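Side-chain contacts in Alpha/beta hydrolase (Pseudomonas aeruginosa PAO1, PDB 4R1D), which probably acts as a calcium-binding lipase effector of the H2 type VI secretion system, held by its partner Tli4 in a self-protection complex: residues I52-I57 with G259-A264; T266-Y271 with A412-E417; Q282-S287 with A421-E426. One frame throughout, in Å; residues are numbered along the deposited sequence.

Contact 1: I52-I57 with G259-A264; sequences IFIPGI and GLVARA
Ile54, the last residue of strand 48-54, turns its side chain onto helix 258-267 and meets Val261 and Ala262 with separate branches. At the start of segment 259-264, Gly259 brings the two backbones nearest each other, its CA lying 7.6 Å from the CA of Ile54. Val261 comes next, pointing its CB at the strand; the CG2 methyl of Ile54 approaches that CB at 4.3 Å. One residue on, the single methyl of Ala262 receives the other branch, with Ile54 CD1 at 4.2 Å from Ala262 CB. The division follows from the isoleucine torsions: CG2 lies opposite the backbone N, while the CG1 arm is fully extended (chi2 180°) and carries CD1 along to the next helical position. The contact is buried and wholly apolar. Val261 also rests on Asn215, Ser218 and Val222 of helix 215-238. Ala262 also covers Leu252 and Thr254 of strand 250-255, which pairs in parallel with strand 48-54 through Ile54 and Val253. Helix 258-267, which follows strand 250-255 in the chain, thus packs across two neighbouring strands of the parallel central sheet, as in the alpha/beta-hydrolase fold.

Contact 2: T266-Y271 with A412-E417; sequences TQLHGY and ANFHGE
In this alpha/beta-hydrolase fold, helix 258-267 and the long helix 400-421 pack near one another, and Leu268, the first residue beyond the end of the former, closes the contact by reaching for Phe414 and Glu417. These two partners stand three residues apart on helix 400-421, about one turn, and so offer neighbouring surfaces to the forked end of one leucine. The leucine side chain crosses those of Phe414 and Glu417 at roughly right angles, and its two methyls divide the work. The CD1 branch goes to the aromatic ring, where it approaches CE1 of Phe414 obliquely at 4.1 Å. Phe414 reaches this point because its CG is set opposite the backbone N (chi1 178°), carrying the ring out to Leu268 and onto Ala264 of helix 258-267. Glu417 contributes its aliphatic base here; its carboxylate extends onward to a salt bridge between OE1 and Arg216 of helix 215-238. Next to the leucine in sequence, Gln267 holds the end of helix 400-421 by a polar route, its NE2 bonding to the backbone O of Ala421. The contact of Leu268 with that helix is by contrast one of van der Waals packing, and its second branch meets main chain as well as side chain: CD2 of Leu268 lies 3.9 Å from the backbone O of Glu417 and 4.1 Å from CB of the same residue.

Contact 3: Q282-S287 with A421-E426; sequences QPATGS and AGYHSE
Tyr423 projects from the loop after helix 400-421 towards Gln282 and Ala284, and the contact can be traced outward along its side chain. At CB the torsion sets CG beside the backbone N and opposite the carbonyl carbon (chi1 -58°), which sends the ring towards segment 282-287. Over one face of the ring, Arg263 of helix 258-267 makes a cation-pi interaction. Its NE also bonds to the backbone O of Gly422, so one guanidinium grips both the ring and the main chain just before it. The end of the Gln282 side chain comes to the ring edge near CE2, close to the ring plane. Farther out, Tyr423 CZ is 4.3 Å from CB of Ala284, and the hydroxyl, closest of all, brings OH to 3.2 Å from that methyl, a tight edge-on approach. Ala284 is presented by a type I beta turn from Pro283 to Gly286, closed by Gly286 N to Pro283 O at 2.9 Å. The loop that carries the tyrosine is itself braced just beyond it, where Glu426 N donates to His424 ND1. The two segments are the loop leaving strand 274-280 and the loop entering its parallel neighbour 427-432, the two ends of a beta-alpha-beta crossover with an unusually long connection, which also holds strands of the second, mixed sheet and ends in helix 400-421.

In the fold
The three contacts cluster round helix 258-267: the centres of contacts 1 and 2 lie about 13 Å apart, and contact 3 is centred about 10 Å from each. Contact 1 joins the helix to the central parallel sheet, contact 2 joins its C-terminal end to helix 400-421, and contact 3 unites loops flanking strands 274-280 and 427-432. Along the chain contact 1 is complete before the others open, whereas contacts 2 and 3 interleave. Arg263 and Gln267 of the shared helix both reach the loop of contact 3. Together the contacts tie sequence-distant parts of the hydrolase core round one helix, away from the calcium site.

Contact 1: I52-I57 with G259-A264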
loop_
_atom_site.group_PDB
_atom_site.type_symbol
_atom_site.label_atom_id
_atom_site.label_comp_id
_atom_site.label_asym_id
_atom_site.label_seq_id
_atom_site.Cartn_x
_atom_site.Cartn_y
_atom_site.Cartn_z
ATOM N N ILE A 52 -8.123 13.313 13.544
ATOM C CA ILE A 52 -8.028 12.188 12.624
ATOM C C ILE A 52 -6.583 12.038 12.173
ATOM O O ILE A 52 -6.045 12.917 11.505
ATOM C CB ILE A 52 -8.882 12.419 11.356
ATOM C CG1 ILE A 52 -10.284 12.926 11.717
ATOM C CG2 ILE A 52 -8.951 11.128 10.513
ATOM C CD1 ILE A 52 -11.101 11.973 12.580
ATOM N N PHE A 53 -5.956 10.929 12.541
ATOM C CA PHE A 53 -4.568 10.716 12.171
ATOM C C PHE A 53 -4.535 9.950 10.865
ATOM O O PHE A 53 -5.188 8.911 10.733
ATOM C CB PHE A 53 -3.835 9.941 13.268
ATOM C CG PHE A 53 -2.381 9.767 12.995
ATOM C CD1 PHE A 53 -1.487 10.775 13.300
ATOM C CD2 PHE A 53 -1.909 8.603 12.409
ATOM C CE1 PHE A 53 -0.144 10.624 13.050
ATOM C CE2 PHE A 53 -0.553 8.447 12.156
ATOM C CZ PHE A 53 0.324 9.472 12.474
ATOM N N ILE A 54 -3.803 10.485 9.894
ATOM C CA ILE A 54 -3.686 9.861 8.600
ATOM C C ILE A 54 -2.226 9.476 8.401
ATOM O O ILE A 54 -1.352 10.346 8.352
ATOM C CB ILE A 54 -4.143 10.806 7.471
ATOM C CG1 ILE A 54 -5.531 11.388 7.786
ATOM C CG2 ILE A 54 -4.096 10.081 6.110
ATOM C CD1 ILE A 54 -6.080 12.350 6.721
ATOM N N PRO A 55 -1.962 8.172 8.282
ATOM C CA PRO A 55 -0.605 7.633 8.175
ATOM C C PRO A 55 -0.026 7.859 6.782
ATOM O O PRO A 55 -0.694 8.404 5.911
ATOM C CB PRO A 55 -0.803 6.136 8.412
ATOM C CG PRO A 55 -2.192 5.872 7.874
ATOM C CD PRO A 55 -2.992 7.109 8.212
ATOM N N GLY A 56 1.213 7.428 6.583
ATOM C CA GLY A 56 1.894 7.691 5.334
ATOM C C GLY A 56 2.305 6.471 4.546
ATOM O O GLY A 56 1.598 5.459 4.486
ATOM N N ILE A 57 3.471 6.600 3.925
ATOM C CA ILE A 57 3.999 5.629 2.977
ATOM C C ILE A 57 3.953 4.194 3.522
ATOM O O ILE A 57 4.563 3.911 4.541
ATOM C CB ILE A 57 5.455 6.014 2.607
ATOM C CG1 ILE A 57 5.470 7.258 1.705
ATOM C CG2 ILE A 57 6.184 4.849 1.944
ATOM C CD1 ILE A 57 6.867 7.890 1.557
ATOM N N GLY A 259 -0.420 13.254 3.844
ATOM C CA GLY A 259 -0.664 14.659 3.584
ATOM C C GLY A 259 -1.253 14.914 2.203
ATOM O O GLY A 259 -1.973 15.890 1.987
ATOM N N LEU A 260 -0.916 14.055 1.254
ATOM C CA LEU A 260 -1.501 14.166 -0.074
ATOM C C LEU A 260 -2.964 13.702 -0.040
ATOM O O LEU A 260 -3.836 14.293 -0.699
ATOM C CB LEU A 260 -0.689 13.369 -1.096
ATOM C CG LEU A 260 0.651 13.984 -1.540
ATOM C CD1 LEU A 260 1.636 14.072 -0.411
ATOM C CD2 LEU A 260 1.237 13.151 -2.683
ATOM N N VAL A 261 -3.227 12.661 0.742
ATOM C CA VAL A 261 -4.594 12.193 0.960
ATOM C C VAL A 261 -5.429 13.333 1.541
ATOM O O VAL A 261 -6.527 13.622 1.061
ATOM C CB VAL A 261 -4.629 10.986 1.921
ATOM C CG1 VAL A 261 -6.080 10.606 2.269
ATOM C CG2 VAL A 261 -3.842 9.782 1.321
ATOM N N ALA A 262 -4.888 13.991 2.562
ATOM C CA ALA A 262 -5.581 15.088 3.225
ATOM C C ALA A 262 -5.863 16.239 2.260
ATOM O O ALA A 262 -6.948 16.801 2.240
ATOM C CB ALA A 262 -4.774 15.587 4.413
ATOM N N ARG A 263 -4.879 16.593 1.449
ATOM C CA ARG A 263 -5.086 17.687 0.510
ATOM C C ARG A 263 -6.119 17.340 -0.556
ATOM O O ARG A 263 -6.938 18.173 -0.917
ATOM C CB ARG A 263 -3.760 18.130 -0.103
ATOM C CG ARG A 263 -2.887 18.917 0.881
ATOM C CD ARG A 263 -1.468 19.090 0.352
ATOM N NE ARG A 263 -1.488 19.826 -0.912
ATOM C CZ ARG A 263 -0.563 19.732 -1.862
ATOM N NH1 ARG A 263 0.488 18.924 -1.717
ATOM N NH2 ARG A 263 -0.691 20.454 -2.973
ATOM N N ALA A 264 -6.079 16.108 -1.062
ATOM C CA ALA A 264 -7.112 15.650 -1.979
ATOM C C ALA A 264 -8.488 15.797 -1.330
ATOM O O ALA A 264 -9.434 16.257 -1.958
ATOM C CB ALA A 264 -6.856 14.204 -2.399
#

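Contact 2: T266-Y271 with A412-E417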
loop_
_atom_site.group_PDB
_atom_site.type_symbol
_atom_site.label_atom_id
_atom_site.label_comp_id
_atom_site.label_asym_id
_atom_site.label_seq_id
_atom_site.Cartn_x
_atom_site.Cartn_y
_atom_site.Cartn_z
ATOM N N THR A 266 -9.507 17.850 1.335
ATOM C CA THR A 266 -9.959 19.214 1.604
ATOM C C THR A 266 -9.906 20.164 0.407
ATOM O O THR A 266 -10.678 21.119 0.360
ATOM C CB THR A 266 -9.209 19.882 2.773
ATOM O OG1 THR A 266 -7.843 20.116 2.417
ATOM C CG2 THR A 266 -9.282 19.018 4.037
ATOM N N GLN A 267 -9.012 19.896 -0.546
ATOM C CA GLN A 267 -8.748 20.828 -1.642
ATOM C C GLN A 267 -9.401 20.484 -2.988
ATOM O O GLN A 267 -9.621 21.379 -3.813
ATOM C CB GLN A 267 -7.235 21.018 -1.828
ATOM C CG GLN A 267 -6.497 21.459 -0.583
ATOM C CD GLN A 267 -7.143 22.655 0.079
ATOM O OE1 GLN A 267 -7.779 22.529 1.133
ATOM N NE2 GLN A 267 -6.987 23.831 -0.532
ATOM N N LEU A 268 -9.710 19.206 -3.209
ATOM C CA LEU A 268 -10.342 18.776 -4.453
ATOM C C LEU A 268 -11.831 18.506 -4.287
ATOM O O LEU A 268 -12.508 18.145 -5.240
ATOM C CB LEU A 268 -9.654 17.523 -4.993
ATOM C CG LEU A 268 -8.156 17.691 -5.240
ATOM C CD1 LEU A 268 -7.606 16.426 -5.892
ATOM C CD2 LEU A 268 -7.894 18.908 -6.106
ATOM N N HIS A 269 -12.326 18.654 -3.062
ATOM C CA HIS A 269 -13.746 18.494 -2.782
ATOM C C HIS A 269 -14.148 19.554 -1.776
ATOM O O HIS A 269 -13.295 20.163 -1.148
ATOM C CB HIS A 269 -14.038 17.113 -2.197
ATOM C CG HIS A 269 -13.552 15.983 -3.045
ATOM N ND1 HIS A 269 -12.334 15.368 -2.840
ATOM C CD2 HIS A 269 -14.114 15.360 -4.108
ATOM C CE1 HIS A 269 -12.172 14.410 -3.736
ATOM N NE2 HIS A 269 -13.238 14.383 -4.517
ATOM N N GLY A 270 -15.450 19.774 -1.629
ATOM C CA GLY A 270 -15.940 20.661 -0.596
ATOM C C GLY A 270 -16.017 19.866 0.686
ATOM O O GLY A 270 -16.912 19.038 0.862
ATOM N N TYR A 271 -15.061 20.075 1.579
ATOM C CA TYR A 271 -15.084 19.339 2.834
ATOM C C TYR A 271 -14.725 20.260 3.977
ATOM O O TYR A 271 -13.629 20.194 4.538
ATOM C CB TYR A 271 -14.161 18.123 2.783
ATOM C CG TYR A 271 -14.507 17.085 3.812
ATOM C CD1 TYR A 271 -15.767 16.490 3.830
ATOM C CD2 TYR A 271 -13.589 16.704 4.778
ATOM C CE1 TYR A 271 -16.093 15.548 4.778
ATOM C CE2 TYR A 271 -13.903 15.756 5.725
ATOM C CZ TYR A 271 -15.157 15.182 5.719
ATOM O OH TYR A 271 -15.474 14.242 6.663
ATOM N N ALA A 412 0.136 12.359 -13.422
ATOM C CA ALA A 412 0.436 13.717 -13.880
ATOM C C ALA A 412 -0.786 14.601 -13.677
ATOM O O ALA A 412 -0.677 15.759 -13.256
ATOM C CB ALA A 412 0.860 13.717 -15.355
ATOM N N ASN A 413 -1.958 14.041 -13.953
ATOM C CA ASN A 413 -3.200 14.793 -13.818
ATOM C C ASN A 413 -3.518 15.071 -12.340
ATOM O O ASN A 413 -3.886 16.179 -11.968
ATOM C CB ASN A 413 -4.349 14.056 -14.521
ATOM C CG ASN A 413 -5.659 14.816 -14.455
ATOM O OD1 ASN A 413 -5.746 15.960 -14.901
ATOM N ND2 ASN A 413 -6.693 14.174 -13.917
ATOM N N PHE A 414 -3.337 14.061 -11.499
ATOM C CA PHE A 414 -3.549 14.228 -10.061
ATOM C C PHE A 414 -2.567 15.237 -9.472
ATOM O O PHE A 414 -2.958 16.126 -8.729
ATOM C CB PHE A 414 -3.423 12.872 -9.359
ATOM C CG PHE A 414 -3.577 12.934 -7.856
ATOM C CD1 PHE A 414 -4.784 13.303 -7.285
ATOM C CD2 PHE A 414 -2.520 12.598 -7.024
ATOM C CE1 PHE A 414 -4.942 13.341 -5.901
ATOM C CE2 PHE A 414 -2.660 12.643 -5.638
ATOM C CZ PHE A 414 -3.881 13.013 -5.077
ATOM N N HIS A 415 -1.288 15.092 -9.805
ATOM C CA HIS A 415 -0.267 16.056 -9.392
ATOM C C HIS A 415 -0.649 17.482 -9.758
ATOM O O HIS A 415 -0.532 18.390 -8.942
ATOM C CB HIS A 415 1.065 15.749 -10.062
ATOM C CG HIS A 415 1.779 14.579 -9.476
ATOM N ND1 HIS A 415 2.866 13.995 -10.085
ATOM C CD2 HIS A 415 1.573 13.894 -8.326
ATOM C CE1 HIS A 415 3.293 12.990 -9.342
ATOM N NE2 HIS A 415 2.527 12.908 -8.269
ATOM N N GLY A 416 -1.065 17.673 -11.006
ATOM C CA GLY A 416 -1.457 18.987 -11.486
ATOM C C GLY A 416 -2.632 19.580 -10.728
ATOM O O GLY A 416 -2.617 20.757 -10.375
ATOM N N GLU A 417 -3.662 18.771 -10.489
ATOM C CA GLU A 417 -4.802 19.221 -9.697
ATOM C C GLU A 417 -4.407 19.586 -8.281
ATOM O O GLU A 417 -4.810 20.635 -7.765
ATOM C CB GLU A 417 -5.887 18.154 -9.655
ATOM C CG GLU A 417 -6.621 17.991 -10.963
ATOM C CD GLU A 417 -7.882 17.172 -10.788
ATOM O OE1 GLU A 417 -7.847 15.973 -11.081
ATOM O OE2 GLU A 417 -8.906 17.727 -10.336
#

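Contact 3: Q282-S287 with A421-E426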
loop_
_atom_site.group_PDB
_atom_site.type_symbol
_atom_site.label_atom_id
_atom_site.label_comp_id
_atom_site.label_asym_id
_atom_site.label_seq_id
_atom_site.Cartn_x
_atom_site.Cartn_y
_atom_site.Cartn_z
ATOM N N GLN A 282 5.513 15.733 4.731
ATOM C CA GLN A 282 4.789 15.505 3.489
ATOM C C GLN A 282 5.734 15.650 2.309
ATOM O O GLN A 282 6.436 16.643 2.209
ATOM C CB GLN A 282 3.648 16.509 3.310
ATOM C CG GLN A 282 2.807 16.191 2.078
ATOM C CD GLN A 282 1.693 17.186 1.801
ATOM O OE1 GLN A 282 1.143 17.835 2.718
ATOM N NE2 GLN A 282 1.346 17.312 0.526
ATOM N N PRO A 283 5.749 14.663 1.416
ATOM C CA PRO A 283 6.440 14.841 0.133
ATOM C C PRO A 283 5.472 15.560 -0.821
ATOM O O PRO A 283 4.873 14.943 -1.716
ATOM C CB PRO A 283 6.688 13.404 -0.318
ATOM C CG PRO A 283 5.512 12.636 0.236
ATOM C CD PRO A 283 5.164 13.316 1.559
ATOM N N ALA A 284 5.335 16.869 -0.611
ATOM C CA ALA A 284 4.268 17.672 -1.200
ATOM C C ALA A 284 4.340 17.638 -2.711
ATOM O O ALA A 284 3.307 17.654 -3.395
ATOM C CB ALA A 284 4.352 19.128 -0.688
ATOM N N THR A 285 5.563 17.574 -3.228
ATOM C CA THR A 285 5.763 17.527 -4.668
ATOM C C THR A 285 6.448 16.222 -5.070
ATOM O O THR A 285 6.936 16.086 -6.188
ATOM C CB THR A 285 6.591 18.731 -5.156
ATOM O OG1 THR A 285 7.835 18.780 -4.432
ATOM C CG2 THR A 285 5.814 20.030 -4.953
ATOM N N GLY A 286 6.485 15.253 -4.154
ATOM C CA GLY A 286 7.052 13.959 -4.497
ATOM C C GLY A 286 8.456 13.741 -3.966
ATOM O O GLY A 286 8.906 14.479 -3.092
ATOM N N SER A 287 9.136 12.717 -4.480
ATOM C CA SER A 287 10.452 12.329 -3.967
ATOM C C SER A 287 11.263 11.560 -5.001
ATOM O O SER A 287 10.824 10.522 -5.497
ATOM C CB SER A 287 10.306 11.445 -2.726
ATOM O OG SER A 287 11.575 11.008 -2.281
ATOM N N ALA A 421 -4.689 23.290 -6.555
ATOM C CA ALA A 421 -5.628 23.373 -5.439
ATOM C C ALA A 421 -4.962 23.763 -4.119
ATOM O O ALA A 421 -5.636 24.183 -3.178
ATOM C CB ALA A 421 -6.386 22.054 -5.289
ATOM N N GLY A 422 -3.640 23.621 -4.045
ATOM C CA GLY A 422 -2.888 24.087 -2.890
ATOM C C GLY A 422 -3.143 23.366 -1.566
ATOM O O GLY A 422 -3.251 22.137 -1.519
ATOM N N TYR A 423 -3.225 24.150 -0.493
ATOM C CA TYR A 423 -3.271 23.632 0.873
ATOM C C TYR A 423 -4.432 24.269 1.622
ATOM O O TYR A 423 -4.805 25.411 1.345
ATOM C CB TYR A 423 -1.950 23.939 1.610
ATOM C CG TYR A 423 -0.739 23.367 0.901
ATOM C CD1 TYR A 423 -0.203 24.000 -0.215
ATOM C CD2 TYR A 423 -0.163 22.167 1.315
ATOM C CE1 TYR A 423 0.887 23.464 -0.891
ATOM C CE2 TYR A 423 0.933 21.626 0.655
ATOM C CZ TYR A 423 1.446 22.270 -0.444
ATOM O OH TYR A 423 2.515 21.724 -1.095
ATOM N N HIS A 424 -4.982 23.532 2.583
ATOM C CA HIS A 424 -5.982 24.067 3.495
ATOM C C HIS A 424 -5.479 25.396 4.084
ATOM O O HIS A 424 -4.295 25.551 4.368
ATOM C CB HIS A 424 -6.243 23.036 4.598
ATOM C CG HIS A 424 -7.436 23.343 5.445
ATOM N ND1 HIS A 424 -7.450 24.373 6.362
ATOM C CD2 HIS A 424 -8.653 22.751 5.522
ATOM C CE1 HIS A 424 -8.626 24.407 6.963
ATOM N NE2 HIS A 424 -9.371 23.427 6.478
ATOM N N SER A 425 -6.377 26.362 4.252
ATOM C CA SER A 425 -5.982 27.688 4.730
ATOM C C SER A 425 -5.436 27.703 6.164
ATOM O O SER A 425 -4.800 28.674 6.589
ATOM C CB SER A 425 -7.153 28.674 4.597
ATOM O OG SER A 425 -8.248 28.272 5.406
ATOM N N GLU A 426 -5.687 26.640 6.920
ATOM C CA GLU A 426 -5.134 26.542 8.268
ATOM C C GLU A 426 -4.199 25.331 8.342
ATOM O O GLU A 426 -4.486 24.350 9.022
ATOM C CB GLU A 426 -6.251 26.436 9.305
ATOM C CG GLU A 426 -7.338 27.512 9.138
ATOM C CD GLU A 426 -6.820 28.925 9.427
ATOM O OE1 GLU A 426 -5.789 29.063 10.111
ATOM O OE2 GLU A 426 -7.456 29.897 8.976
#